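Local coordinates for EreC (Klebsiella pneumoniae, PDB 6XCQ), which probably hydrolyses the macrolactone ester of erythromycin and related macrolides, giving its bacterial host resistance to these antibiotics, at residues V315-E320 against Q409-E414; A342-G347 against K404-Q409; V350-F355 against V367-D372. The protein carries 1 engineered substitution. One frame throughout, in Å; residues are numbered along the deposited sequence. Where two conformers were deposited one is given.

Interaction 1 (V315-E320 against Q409-E414); sequences VSFSGE and QSASVE
Gln409, whose aliphatic stem lies against Phe317, has its carboxamide oxygen OE1 gripped by two donors, His306 NE2 and the backbone N of His70, while its NE2 bonds to Glu352 OE1. A bend at chi2 (-57°) carries the amide away from the aromatic ring, so that only methylenes meet it: Gln409 CG lies 3.6 Å from Phe317 CZ. The ring and amide planes stand nearly perpendicular, 89° apart. Glutamine suits this place because one residue offers an apolar stem and a two-way polar end.

Phe317 spreads the contact along strand 411-414. Having CG anti to its backbone N (chi1 -177°) brings the ring nearer to 409-414 than the direction of its CB would suggest. Phe317 CE1 is 4.2 Å from Ala411 CB, and Phe317 CD1 is 4.0 Å from Val413 CG1. The small methyl of alanine and the branched valine fit beside the ring.

Phe317 also begins a type II' turn to Glu320, the tight end of the hairpin formed by strands 315-317 and 320-323. Strand 411-414 belongs to a second hairpin, with 405-408. Strands 315-317 and 411-414 run roughly antiparallel, but no direct hydrogen bond joins the segments. Instead, one water links Ser316 N with Glu414 O, while another lies 2.7 Å from Ser316 O and accepts from Glu414 N, also at 2.7 Å.

Apolar touch around one ring and water-bridged backbone groups at the other end imply that these hairpins are joined without merging into a continuous sheet.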
ATOM      1  N   VAL A 315     -11.287   2.832 -10.693  1.00 15.41           N
ATOM      2  CA  VAL A 315     -10.848   4.140 -10.228  1.00 18.18           C
ATOM      3  C   VAL A 315     -10.550   5.010 -11.439  1.00 20.81           C
ATOM      4  O   VAL A 315      -9.787   4.611 -12.331  1.00 22.34           O
ATOM      5  CB  VAL A 315      -9.598   4.011  -9.338  1.00 22.59           C
ATOM      6  CG1 VAL A 315      -9.078   5.392  -8.933  1.00 21.10           C
ATOM      7  CG2 VAL A 315      -9.889   3.146  -8.103  1.00 15.06           C
ATOM      8  N   SER A 316     -11.167   6.182 -11.495  0.63 21.44           N
ATOM      9  CA  SER A 316     -10.783   7.211 -12.456  0.63 32.99           C
ATOM     10  C   SER A 316     -10.158   8.370 -11.694  0.63 31.12           C
ATOM     11  O   SER A 316     -10.831   9.015 -10.884  0.63 24.32           O
ATOM     12  CB  SER A 316     -11.968   7.708 -13.275  0.63 30.40           C
ATOM     13  OG  SER A 316     -11.553   8.830 -14.037  0.63 30.63           O
ATOM     14  N   PHE A 317      -8.882   8.636 -11.963  1.00 32.63           N
ATOM     15  CA  PHE A 317      -8.144   9.633 -11.201  1.00 35.23           C
ATOM     16  C   PHE A 317      -6.945  10.128 -12.003  1.00 37.32           C
ATOM     17  O   PHE A 317      -6.296   9.346 -12.707  1.00 44.32           O
ATOM     18  CB  PHE A 317      -7.691   9.033  -9.865  1.00 31.85           C
ATOM     19  CG  PHE A 317      -6.973   9.997  -8.971  1.00 33.72           C
ATOM     20  CD1 PHE A 317      -7.681  10.850  -8.148  1.00 25.94           C
ATOM     21  CD2 PHE A 317      -5.588  10.026  -8.929  1.00 35.83           C
ATOM     22  CE1 PHE A 317      -7.020  11.727  -7.307  1.00 28.40           C
ATOM     23  CE2 PHE A 317      -4.921  10.905  -8.095  1.00 36.83           C
ATOM     24  CZ  PHE A 317      -5.638  11.754  -7.286  1.00 37.43           C
ATOM     25  N   SER A 318      -6.645  11.424 -11.866  1.00 38.39           N
ATOM     26  CA  SER A 318      -5.551  12.088 -12.575  1.00 46.08           C
ATOM     27  C   SER A 318      -5.425  11.636 -14.028  1.00 43.75           C
ATOM     28  O   SER A 318      -6.396  11.677 -14.790  1.00 44.51           O
ATOM     29  CB  SER A 318      -4.219  11.863 -11.850  1.00 50.34           C
ATOM     30  OG  SER A 318      -3.257  12.837 -12.233  1.00 68.04           O
ATOM     31  N   GLY A 319      -4.230  11.197 -14.412  1.00 44.00           N
ATOM     32  CA  GLY A 319      -3.929  10.785 -15.765  1.00 52.21           C
ATOM     33  C   GLY A 319      -4.431   9.422 -16.179  1.00 52.82           C
ATOM     34  O   GLY A 319      -4.041   8.934 -17.243  1.00 43.98           O
ATOM     35  N   GLU A 320      -5.297   8.789 -15.387  1.00 36.70           N
ATOM     36  CA  GLU A 320      -5.796   7.448 -15.678  1.00 47.08           C
ATOM     37  C   GLU A 320      -7.308   7.501 -15.846  1.00 43.20           C
ATOM     38  O   GLU A 320      -8.038   7.737 -14.875  1.00 36.17           O
ATOM     39  CB  GLU A 320      -5.414   6.467 -14.572  1.00 38.14           C
ATOM     40  CG  GLU A 320      -6.021   5.090 -14.764  1.00 34.57           C
ATOM     41  CD  GLU A 320      -5.438   4.350 -15.962  1.00 49.24           C
ATOM     42  OE1 GLU A 320      -6.046   4.428 -17.056  1.00 38.45           O
ATOM     43  OE2 GLU A 320      -4.376   3.690 -15.804  1.00 29.93           O
ATOM     44  N   GLN A 409      -6.772  12.847  -2.843  1.00 12.19           N
ATOM     45  CA  GLN A 409      -5.711  13.866  -2.999  1.00  9.28           C
ATOM     46  C   GLN A 409      -6.409  15.230  -3.023  1.00 11.82           C
ATOM     47  O   GLN A 409      -7.345  15.447  -2.241  1.00 15.18           O
ATOM     48  CB  GLN A 409      -4.847  13.563  -4.214  1.00 16.39           C
ATOM     49  CG  GLN A 409      -4.054  12.259  -4.120  1.00 20.74           C
ATOM     50  CD  GLN A 409      -3.146  12.201  -2.908  1.00 14.55           C
ATOM     51  OE1 GLN A 409      -3.233  11.267  -2.119  1.00 17.91           O
ATOM     52  NE2 GLN A 409      -2.238  13.188  -2.772  1.00 15.63           N
ATOM     53  N   SER A 410      -6.019  16.150  -3.906  1.00 16.14           N
ATOM     54  CA  SER A 410      -6.700  17.434  -4.028  1.00 16.89           C
ATOM     55  C   SER A 410      -7.853  17.394  -5.022  1.00 20.31           C
ATOM     56  O   SER A 410      -8.424  18.443  -5.325  1.00 15.81           O
ATOM     57  CB  SER A 410      -5.713  18.542  -4.422  1.00 18.47           C
ATOM     58  OG  SER A 410      -5.115  18.291  -5.676  1.00 18.19           O
ATOM     59  N   ALA A 411      -8.230  16.206  -5.502  1.00 17.89           N
ATOM     60  CA  ALA A 411      -9.347  16.055  -6.424  1.00 20.14           C
ATOM     61  C   ALA A 411     -10.444  15.206  -5.786  1.00 22.89           C
ATOM     62  O   ALA A 411     -10.574  15.195  -4.559  1.00 15.79           O
ATOM     63  CB  ALA A 411      -8.865  15.433  -7.743  1.00 17.54           C
ATOM     64  N   SER A 412     -11.250  14.523  -6.609  1.00 16.71           N
ATOM     65  CA  SER A 412     -12.234  13.542  -6.155  1.00 15.71           C
ATOM     66  C   SER A 412     -12.298  12.373  -7.135  1.00 19.71           C
ATOM     67  O   SER A 412     -11.894  12.487  -8.289  1.00 19.37           O
ATOM     68  CB  SER A 412     -13.649  14.140  -5.995  1.00 19.39           C
ATOM     69  OG  SER A 412     -13.705  15.133  -4.983  1.00 22.93           O
ATOM     70  N   VAL A 413     -12.802  11.239  -6.658  1.00 19.95           N
ATOM     71  CA  VAL A 413     -13.171  10.124  -7.519  1.00 13.94           C
ATOM     72  C   VAL A 413     -14.686  10.004  -7.466  1.00 21.56           C
ATOM     73  O   VAL A 413     -15.318  10.388  -6.479  1.00 20.68           O
ATOM     74  CB  VAL A 413     -12.498   8.786  -7.122  1.00 21.71           C
ATOM     75  CG1 VAL A 413     -10.991   8.946  -7.052  1.00 19.43           C
ATOM     76  CG2 VAL A 413     -13.048   8.267  -5.804  1.00 25.51           C
ATOM     77  N   GLU A 414     -15.273   9.481  -8.534  1.00 15.34           N
ATOM     78  CA  GLU A 414     -16.707   9.233  -8.592  1.00 15.76           C
ATOM     79  C   GLU A 414     -16.950   7.761  -8.867  1.00 20.13           C
ATOM     80  O   GLU A 414     -16.302   7.172  -9.735  1.00 15.68           O
ATOM     81  CB  GLU A 414     -17.378  10.078  -9.674  1.00 18.60           C
ATOM     82  CG  GLU A 414     -18.815   9.647  -9.960  1.00 33.67           C
ATOM     83  CD  GLU A 414     -19.655  10.733 -10.638  1.00 47.61           C
ATOM     84  OE1 GLU A 414     -19.059  11.679 -11.217  1.00 37.31           O
ATOM     85  OE2 GLU A 414     -20.912  10.631 -10.583  1.00 26.70           O
TER
HETATM   86  O   HOH W   1     -13.707   5.921  -9.572  1.00 19.34           O
HETATM   87  O   HOH W   2     -13.518   9.050 -10.567  1.00 42.67           O

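Interaction 2 (A342-G347 against K404-Q409); sequences AFTHLG and KRMRSQ
Arg407 reaches from the hairpin of strands 405-408 and 411-414 to the C-terminal end of strand 338-345, a member of the large mixed sheet of this alpha/beta protein, and there serves two backbone carbonyls with one nitrogen. Its NH1 donates to His345 O at 2.9 Å and to Gly347 O at 2.8 Å. Both bonds are bent, with N-H...O angles of 137° and 130°. The glycine oxygen receives its bond on a lone pair in the carbonyl plane, whereas NH1 sits well above the carbonyl plane of His345. Arg407 NH2 turns to another acceptor, Asp372 O. A long, fan-like donor such as arginine suits this cluster of carbonyls just beyond the strand end.

His345 is engaged at both ring nitrogens. ND1 accepts from Gly347 N at 2.9 Å, close to the ring plane, a bond that ties the residue just past the strand end to the ring; glycine, with no side chain, fits tightly beside that nitrogen. NE2 meets a water that donates to Gln409 O, so the ring is tied indirectly to the opposing segment. Arg407 CD lies over one ring face, offset toward the rim.

Glu380, from helix 379-387, serves both segments: its OE2 pairs with Thr344 OG1 and with the backbone N of Arg407. Thr344 OG1 also accepts from a water, which makes a weak bond to Arg407 O.

The strands cross at about 80°, and their apolar contact falls to the flexible chain of Met406. CG packs against Thr344 CB at 4.0 Å. A bend about the CG-SD bond brings the terminal methyl CE to 3.6 Å from Ala342 CB.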
ATOM      1  N   ALA A 342     -12.647   3.451   3.518  1.00 12.26           N
ATOM      2  CA  ALA A 342     -12.067   4.695   3.024  1.00 15.77           C
ATOM      3  C   ALA A 342     -11.975   5.731   4.141  1.00 13.42           C
ATOM      4  O   ALA A 342     -12.807   5.757   5.048  1.00 13.02           O
ATOM      5  CB  ALA A 342     -12.897   5.265   1.881  1.00  9.26           C
ATOM      6  N   PHE A 343     -10.940   6.574   4.078  1.00 12.68           N
ATOM      7  CA  PHE A 343     -10.763   7.707   4.989  1.00 12.92           C
ATOM      8  C   PHE A 343     -10.864   8.984   4.175  1.00 14.34           C
ATOM      9  O   PHE A 343     -10.159   9.124   3.170  1.00 14.72           O
ATOM     10  CB  PHE A 343      -9.389   7.708   5.678  1.00 13.00           C
ATOM     11  CG  PHE A 343      -9.206   6.689   6.750  1.00 11.78           C
ATOM     12  CD1 PHE A 343      -9.918   5.493   6.753  1.00 17.56           C
ATOM     13  CD2 PHE A 343      -8.252   6.896   7.733  1.00 19.47           C
ATOM     14  CE1 PHE A 343      -9.701   4.529   7.747  1.00 17.06           C
ATOM     15  CE2 PHE A 343      -8.035   5.943   8.727  1.00 21.76           C
ATOM     16  CZ  PHE A 343      -8.765   4.764   8.730  1.00 21.38           C
ATOM     17  N   THR A 344     -11.687   9.934   4.616  1.00 11.72           N
ATOM     18  CA  THR A 344     -11.715  11.233   3.960  1.00 13.01           C
ATOM     19  C   THR A 344     -11.768  12.325   5.034  1.00 11.71           C
ATOM     20  O   THR A 344     -11.581  12.055   6.222  1.00 13.49           O
ATOM     21  CB  THR A 344     -12.862  11.310   2.943  1.00 15.00           C
ATOM     22  OG1 THR A 344     -12.701  12.502   2.161  1.00 11.82           O
ATOM     23  CG2 THR A 344     -14.224  11.302   3.637  1.00 15.44           C
ATOM     24  N   HIS A 345     -11.985  13.574   4.619  1.00 13.21           N
ATOM     25  CA  HIS A 345     -11.841  14.683   5.560  1.00 15.93           C
ATOM     26  C   HIS A 345     -12.625  15.890   5.079  1.00 16.71           C
ATOM     27  O   HIS A 345     -12.971  16.008   3.899  1.00 16.87           O
ATOM     28  CB  HIS A 345     -10.365  15.076   5.740  1.00 15.38           C
ATOM     29  CG  HIS A 345      -9.783  15.714   4.520  1.00 16.72           C
ATOM     30  ND1 HIS A 345      -9.800  17.080   4.310  1.00 12.96           N
ATOM     31  CD2 HIS A 345      -9.205  15.168   3.419  1.00 11.19           C
ATOM     32  CE1 HIS A 345      -9.242  17.349   3.142  1.00 14.49           C
ATOM     33  NE2 HIS A 345      -8.876  16.206   2.577  1.00 16.15           N
ATOM     34  N   LEU A 346     -12.854  16.818   6.012  1.00 19.66           N
ATOM     35  CA  LEU A 346     -13.607  18.040   5.755  1.00 15.26           C
ATOM     36  C   LEU A 346     -12.727  19.286   5.719  1.00 15.39           C
ATOM     37  O   LEU A 346     -13.254  20.405   5.729  1.00 15.80           O
ATOM     38  CB  LEU A 346     -14.709  18.217   6.811  1.00 15.26           C
ATOM     39  CG  LEU A 346     -15.701  17.073   6.995  1.00 15.65           C
ATOM     40  CD1 LEU A 346     -16.807  17.488   7.960  1.00 19.85           C
ATOM     41  CD2 LEU A 346     -16.311  16.649   5.659  1.00 16.30           C
ATOM     42  N   GLY A 347     -11.407  19.128   5.648  1.00 14.18           N
ATOM     43  CA  GLY A 347     -10.524  20.279   5.658  1.00 14.98           C
ATOM     44  C   GLY A 347     -10.561  21.054   4.355  1.00 17.03           C
ATOM     45  O   GLY A 347     -10.948  20.550   3.302  1.00 17.63           O
ATOM     46  N   LYS A 404     -22.015  10.332  -4.460  1.00 20.66           N
ATOM     47  CA  LYS A 404     -21.418   9.611  -5.574  1.00 21.89           C
ATOM     48  C   LYS A 404     -19.950   9.932  -5.771  1.00 20.19           C
ATOM     49  O   LYS A 404     -19.286   9.247  -6.560  1.00 27.20           O
ATOM     50  CB  LYS A 404     -22.169   9.927  -6.872  1.00 28.75           C
ATOM     51  CG  LYS A 404     -23.429   9.095  -7.050  1.00 23.26           C
ATOM     52  CD  LYS A 404     -24.216   9.578  -8.251  1.00 26.93           C
ATOM     53  CE  LYS A 404     -25.421   8.675  -8.501  1.00 22.51           C
ATOM     54  NZ  LYS A 404     -26.413   8.851  -7.411  1.00 18.21           N
ATOM     55  N   ARG A 405     -19.421  10.952  -5.103  0.63 16.35           N
ATOM     56  CA  ARG A 405     -18.025  11.318  -5.248  0.63 18.54           C
ATOM     57  C   ARG A 405     -17.397  11.486  -3.871  0.63 18.31           C
ATOM     58  O   ARG A 405     -18.088  11.740  -2.880  0.63 17.86           O
ATOM     59  CB  ARG A 405     -17.850  12.590  -6.109  0.63 20.15           C
ATOM     60  CG  ARG A 405     -18.574  13.837  -5.637  0.63 23.61           C
ATOM     61  CD  ARG A 405     -18.579  14.914  -6.734  0.63 22.20           C
ATOM     62  NE  ARG A 405     -19.744  14.806  -7.609  0.63 22.34           N
ATOM     63  CZ  ARG A 405     -19.702  14.379  -8.867  0.63 26.45           C
ATOM     64  NH1 ARG A 405     -18.550  14.025  -9.415  0.63 26.57           N
ATOM     65  NH2 ARG A 405     -20.815  14.308  -9.579  0.63 26.69           N
ATOM     66  N   MET A 406     -16.075  11.288  -3.808  1.00 18.23           N
ATOM     67  CA  MET A 406     -15.335  11.422  -2.560  1.00 16.50           C
ATOM     68  C   MET A 406     -13.977  12.031  -2.865  1.00 17.42           C
ATOM     69  O   MET A 406     -13.389  11.763  -3.915  1.00 19.25           O
ATOM     70  CB  MET A 406     -15.171  10.061  -1.850  1.00 17.14           C
ATOM     71  CG  MET A 406     -14.481  10.137  -0.484  1.00 11.73           C
ATOM     72  SD  MET A 406     -14.778   8.632   0.489  1.00 19.37           S
ATOM     73  CE  MET A 406     -14.235   7.392  -0.684  1.00 14.08           C
ATOM     74  N   ARG A 407     -13.474  12.837  -1.933  1.00 12.61           N
ATOM     75  CA  ARG A 407     -12.178  13.469  -2.132  1.00 16.08           C
ATOM     76  C   ARG A 407     -11.086  12.411  -2.284  1.00 17.28           C
ATOM     77  O   ARG A 407     -11.126  11.347  -1.670  1.00 17.34           O
ATOM     78  CB  ARG A 407     -11.852  14.396  -0.965  1.00  9.52           C
ATOM     79  CG  ARG A 407     -12.787  15.626  -0.903  1.00 11.93           C
ATOM     80  CD  ARG A 407     -12.574  16.404   0.358  1.00 13.69           C
ATOM     81  NE  ARG A 407     -12.826  17.832   0.153  1.00 17.35           N
ATOM     82  CZ  ARG A 407     -12.722  18.751   1.099  1.00 16.76           C
ATOM     83  NH1 ARG A 407     -12.393  18.398   2.335  1.00 14.83           N
ATOM     84  NH2 ARG A 407     -12.927  20.027   0.801  1.00 16.22           N
ATOM     85  N   SER A 408     -10.102  12.721  -3.112  1.00 15.11           N
ATOM     86  CA  SER A 408      -8.948  11.850  -3.265  1.00 13.41           C
ATOM     87  C   SER A 408      -7.803  12.761  -3.677  1.00 17.56           C
ATOM     88  O   SER A 408      -7.888  13.416  -4.720  1.00 16.15           O
ATOM     89  CB  SER A 408      -9.233  10.763  -4.308  1.00 16.08           C
ATOM     90  OG  SER A 408      -8.081   9.998  -4.607  1.00 15.41           O
ATOM     91  N   GLN A 409      -6.772  12.847  -2.843  1.00 12.19           N
ATOM     92  CA  GLN A 409      -5.711  13.866  -2.999  1.00  9.28           C
ATOM     93  C   GLN A 409      -6.409  15.230  -3.023  1.00 11.82           C
ATOM     94  O   GLN A 409      -7.345  15.447  -2.241  1.00 15.18           O
ATOM     95  CB  GLN A 409      -4.847  13.563  -4.214  1.00 16.39           C
ATOM     96  CG  GLN A 409      -4.054  12.259  -4.120  1.00 20.74           C
ATOM     97  CD  GLN A 409      -3.146  12.201  -2.908  1.00 14.55           C
ATOM     98  OE1 GLN A 409      -3.233  11.267  -2.119  1.00 17.91           O
ATOM     99  NE2 GLN A 409      -2.238  13.188  -2.772  1.00 15.63           N
TER
HETATM  100  O   HOH W   3     -10.142  12.361   0.887  1.00 13.13           O
HETATM  101  O   HOH W   4      -8.269  14.550   0.300  1.00 18.81           O
HETATM  102  O   HOH W   5     -13.735  22.136   3.263  1.00 25.83           O

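Interaction 3 (V350-F355 against V367-D372); sequences VPEMQF and VTTPAD
Val350 and Thr369 bond to each other twice through their backbones: Val350 N donates to Thr369 O at 2.8 Å, and Thr369 N returns a bond to Val350 O at 3.0 Å. Glu352 and Val367 repeat the exchange, both of their N-H...O bonds being 2.9 Å long and fairly straight at 160°. Between these hydrogen-bonded pairs lies the non-hydrogen-bonded pair of Pro351 and Thr368, whose CA atoms are 4.5 Å apart. Proline suits that position, since its ring nitrogen has no hydrogen and none is needed for pairing here.

Strands 349-354 and 365-370 thus make an antiparallel beta hairpin, a two-stranded sheet separate from the large mixed one. The N-to-C directions of the short segments make 113°, well short of antiparallel, yet backbone bonds continue from Gln354 to Ser365 and from Ala371 to Ser348.

Apolar contacts gather on the face carrying Val350, Glu352, Val367 and Thr369. In the conformer described, one of two deposited for Thr369, its CG2 lies 3.6 Å from Glu352 CB. Val367 CG2 sits 4.2 Å from Gln354 CB, the long polar side chain lending its first methylene. At the other end Val350 CG1 meets Ala371 CB at 4.0 Å, and both residues also pack on His345 of the main sheet. Branched valine and threonine suit the extended backbone and keep methyls over the pairing.

The carboxylate of Glu352 turns away from strand 365-370. A bend at chi2 (61°) brings OE1 back to accept from Met353 N on its anti lone pair, while OE2 pairs with Ser410 OG, a tie from this hairpin to the neighbouring one of strands 405-408 and 411-414.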
ATOM      1  N   VAL A 350      -5.248  20.181   1.739  1.00 15.27           N
ATOM      2  CA  VAL A 350      -4.763  18.807   1.828  1.00 16.90           C
ATOM      3  C   VAL A 350      -3.325  18.799   1.321  1.00 18.12           C
ATOM      4  O   VAL A 350      -2.981  19.602   0.435  1.00 19.38           O
ATOM      5  CB  VAL A 350      -5.686  17.863   1.032  1.00 15.12           C
ATOM      6  CG1 VAL A 350      -5.574  18.107  -0.497  1.00 16.11           C
ATOM      7  CG2 VAL A 350      -5.441  16.429   1.372  1.00 14.94           C
ATOM      8  N   PRO A 351      -2.438  17.976   1.880  1.00 20.56           N
ATOM      9  CA  PRO A 351      -1.114  17.821   1.268  1.00 20.32           C
ATOM     10  C   PRO A 351      -1.259  17.159  -0.088  1.00 18.82           C
ATOM     11  O   PRO A 351      -1.969  16.162  -0.240  1.00 25.95           O
ATOM     12  CB  PRO A 351      -0.351  16.926   2.256  1.00 18.06           C
ATOM     13  CG  PRO A 351      -1.184  16.871   3.488  1.00 21.61           C
ATOM     14  CD  PRO A 351      -2.589  17.128   3.077  1.00 17.18           C
ATOM     15  N   GLU A 352      -0.600  17.725  -1.076  1.00 18.46           N
ATOM     16  CA  GLU A 352      -0.638  17.190  -2.422  1.00 18.81           C
ATOM     17  C   GLU A 352       0.790  16.959  -2.892  1.00 22.33           C
ATOM     18  O   GLU A 352       1.727  17.612  -2.420  1.00 19.61           O
ATOM     19  CB  GLU A 352      -1.386  18.152  -3.363  1.00 16.03           C
ATOM     20  CG  GLU A 352      -1.484  17.701  -4.833  1.00 18.89           C
ATOM     21  CD  GLU A 352      -2.227  16.388  -5.009  1.00 28.64           C
ATOM     22  OE1 GLU A 352      -1.625  15.328  -4.712  1.00 20.28           O
ATOM     23  OE2 GLU A 352      -3.408  16.419  -5.451  1.00 18.65           O
ATOM     24  N   MET A 353       0.957  16.013  -3.806  1.00 18.75           N
ATOM     25  CA  MET A 353       2.247  15.793  -4.432  1.00 22.00           C
ATOM     26  C   MET A 353       2.391  16.706  -5.641  1.00 26.70           C
ATOM     27  O   MET A 353       1.514  16.748  -6.507  1.00 32.75           O
ATOM     28  CB  MET A 353       2.403  14.325  -4.822  1.00 21.04           C
ATOM     29  CG  MET A 353       2.556  13.432  -3.590  1.00 23.22           C
ATOM     30  SD  MET A 353       2.468  11.673  -3.961  1.00 35.12           S
ATOM     31  CE  MET A 353       0.703  11.504  -4.176  1.00 29.05           C
ATOM     32  N   GLN A 354       3.483  17.453  -5.682  1.00 25.33           N
ATOM     33  CA  GLN A 354       3.752  18.382  -6.769  1.00 25.71           C
ATOM     34  C   GLN A 354       4.796  17.776  -7.701  1.00 27.98           C
ATOM     35  O   GLN A 354       5.948  17.575  -7.299  1.00 28.11           O
ATOM     36  CB  GLN A 354       4.219  19.724  -6.218  1.00 21.15           C
ATOM     37  CG  GLN A 354       4.433  20.757  -7.308  1.00 47.44           C
ATOM     38  CD  GLN A 354       4.876  22.081  -6.754  1.00 48.01           C
ATOM     39  OE1 GLN A 354       4.142  23.064  -6.822  1.00 45.87           O
ATOM     40  NE2 GLN A 354       6.079  22.115  -6.181  1.00 55.11           N
ATOM     41  N   PHE A 355       4.399  17.490  -8.941  0.65 32.48           N
ATOM     42  CA  PHE A 355       5.286  16.902  -9.942  0.65 36.51           C
ATOM     43  C   PHE A 355       5.155  17.711 -11.228  0.65 40.75           C
ATOM     44  O   PHE A 355       4.027  17.981 -11.677  0.65 45.86           O
ATOM     45  CB  PHE A 355       4.951  15.417 -10.202  0.65 30.47           C
ATOM     46  CG  PHE A 355       5.658  14.829 -11.401  0.65 37.07           C
ATOM     47  CD1 PHE A 355       6.945  14.318 -11.285  0.65 38.55           C
ATOM     48  CD2 PHE A 355       5.036  14.781 -12.642  0.65 36.98           C
ATOM     49  CE1 PHE A 355       7.606  13.782 -12.389  0.65 33.46           C
ATOM     50  CE2 PHE A 355       5.689  14.242 -13.747  0.65 42.23           C
ATOM     51  CZ  PHE A 355       6.976  13.740 -13.617  0.65 37.57           C
ATOM     52  N   VAL A 367       3.087  19.725  -0.880  1.00 19.31           N
ATOM     53  CA  VAL A 367       2.709  21.105  -0.625  1.00 18.86           C
ATOM     54  C   VAL A 367       1.236  21.153  -0.243  1.00 24.72           C
ATOM     55  O   VAL A 367       0.416  20.394  -0.773  1.00 30.00           O
ATOM     56  CB  VAL A 367       2.986  22.013  -1.843  1.00 24.43           C
ATOM     57  CG1 VAL A 367       4.456  22.005  -2.182  1.00 22.13           C
ATOM     58  CG2 VAL A 367       2.176  21.565  -3.047  1.00 24.55           C
ATOM     59  N   THR A 368       0.902  22.042   0.682  1.00 21.71           N
ATOM     60  CA  THR A 368      -0.490  22.237   1.063  1.00 21.99           C
ATOM     61  C   THR A 368      -1.234  22.962  -0.057  1.00 22.64           C
ATOM     62  O   THR A 368      -0.801  24.020  -0.519  1.00 21.91           O
ATOM     63  CB  THR A 368      -0.556  23.019   2.371  1.00 24.51           C
ATOM     64  OG1 THR A 368       0.096  22.267   3.406  1.00 29.31           O
ATOM     65  CG2 THR A 368      -1.989  23.262   2.770  1.00 27.06           C
ATOM     66  N   THR A 369      -2.345  22.387  -0.497  0.53 15.50           N
ATOM     67  CA  THR A 369      -3.111  22.927  -1.603  0.53 21.58           C
ATOM     68  C   THR A 369      -4.592  22.796  -1.277  0.53 21.46           C
ATOM     69  O   THR A 369      -4.977  21.941  -0.470  0.53 19.27           O
ATOM     70  CB  THR A 369      -2.771  22.208  -2.922  0.53 25.32           C
ATOM     71  OG1 THR A 369      -3.021  23.086  -4.028  0.53 24.27           O
ATOM     72  CG2 THR A 369      -3.586  20.948  -3.092  0.53 20.52           C
ATOM     73  N   PRO A 370      -5.440  23.652  -1.856  1.00 24.34           N
ATOM     74  CA  PRO A 370      -6.882  23.580  -1.565  1.00 16.55           C
ATOM     75  C   PRO A 370      -7.467  22.230  -1.956  1.00 19.77           C
ATOM     76  O   PRO A 370      -7.201  21.711  -3.039  1.00 20.88           O
ATOM     77  CB  PRO A 370      -7.483  24.708  -2.418  1.00 19.17           C
ATOM     78  CG  PRO A 370      -6.379  25.679  -2.578  1.00 23.24           C
ATOM     79  CD  PRO A 370      -5.121  24.841  -2.669  1.00 29.88           C
ATOM     80  N   ALA A 371      -8.284  21.664  -1.071  1.00 11.76           N
ATOM     81  CA  ALA A 371      -8.911  20.395  -1.406  1.00 20.21           C
ATOM     82  C   ALA A 371     -10.140  20.641  -2.281  1.00 20.79           C
ATOM     83  O   ALA A 371     -10.646  21.763  -2.380  1.00 17.56           O
ATOM     84  CB  ALA A 371      -9.293  19.616  -0.141  1.00 16.31           C
ATOM     85  N   ASP A 372     -10.604  19.576  -2.937  1.00 13.89           N
ATOM     86  CA  ASP A 372     -11.747  19.688  -3.841  1.00 15.40           C
ATOM     87  C   ASP A 372     -12.986  20.176  -3.098  1.00 20.21           C
ATOM     88  O   ASP A 372     -13.238  19.780  -1.954  1.00 16.40           O
ATOM     89  CB  ASP A 372     -12.039  18.331  -4.494  1.00 16.85           C
ATOM     90  CG  ASP A 372     -12.907  18.455  -5.734  1.00 25.82           C
ATOM     91  OD1 ASP A 372     -12.852  19.519  -6.385  1.00 24.95           O
ATOM     92  OD2 ASP A 372     -13.647  17.493  -6.054  1.00 19.54           O
TER

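How the interactions relate
Interaction 2 is the buried one of the three and the only one to include a strand of the large mixed sheet; interactions 1 and 3 are partly buried; the first sets two small hairpins side by side, the other lies within a single one. The hairpin of 405-408 and 411-414 is common ground: one strand serves interaction 2, the other interaction 1, and Gln409 belongs to both. Interaction 3 is nested within the chain loops closed by the other two, and touches both through Glu352 and Asp372. Chemistry follows place: direct backbone pairing within 350-355 and 367-372, arginine-to-carbonyl bonds where strands cross, and aromatic packing with bridging water between hairpins.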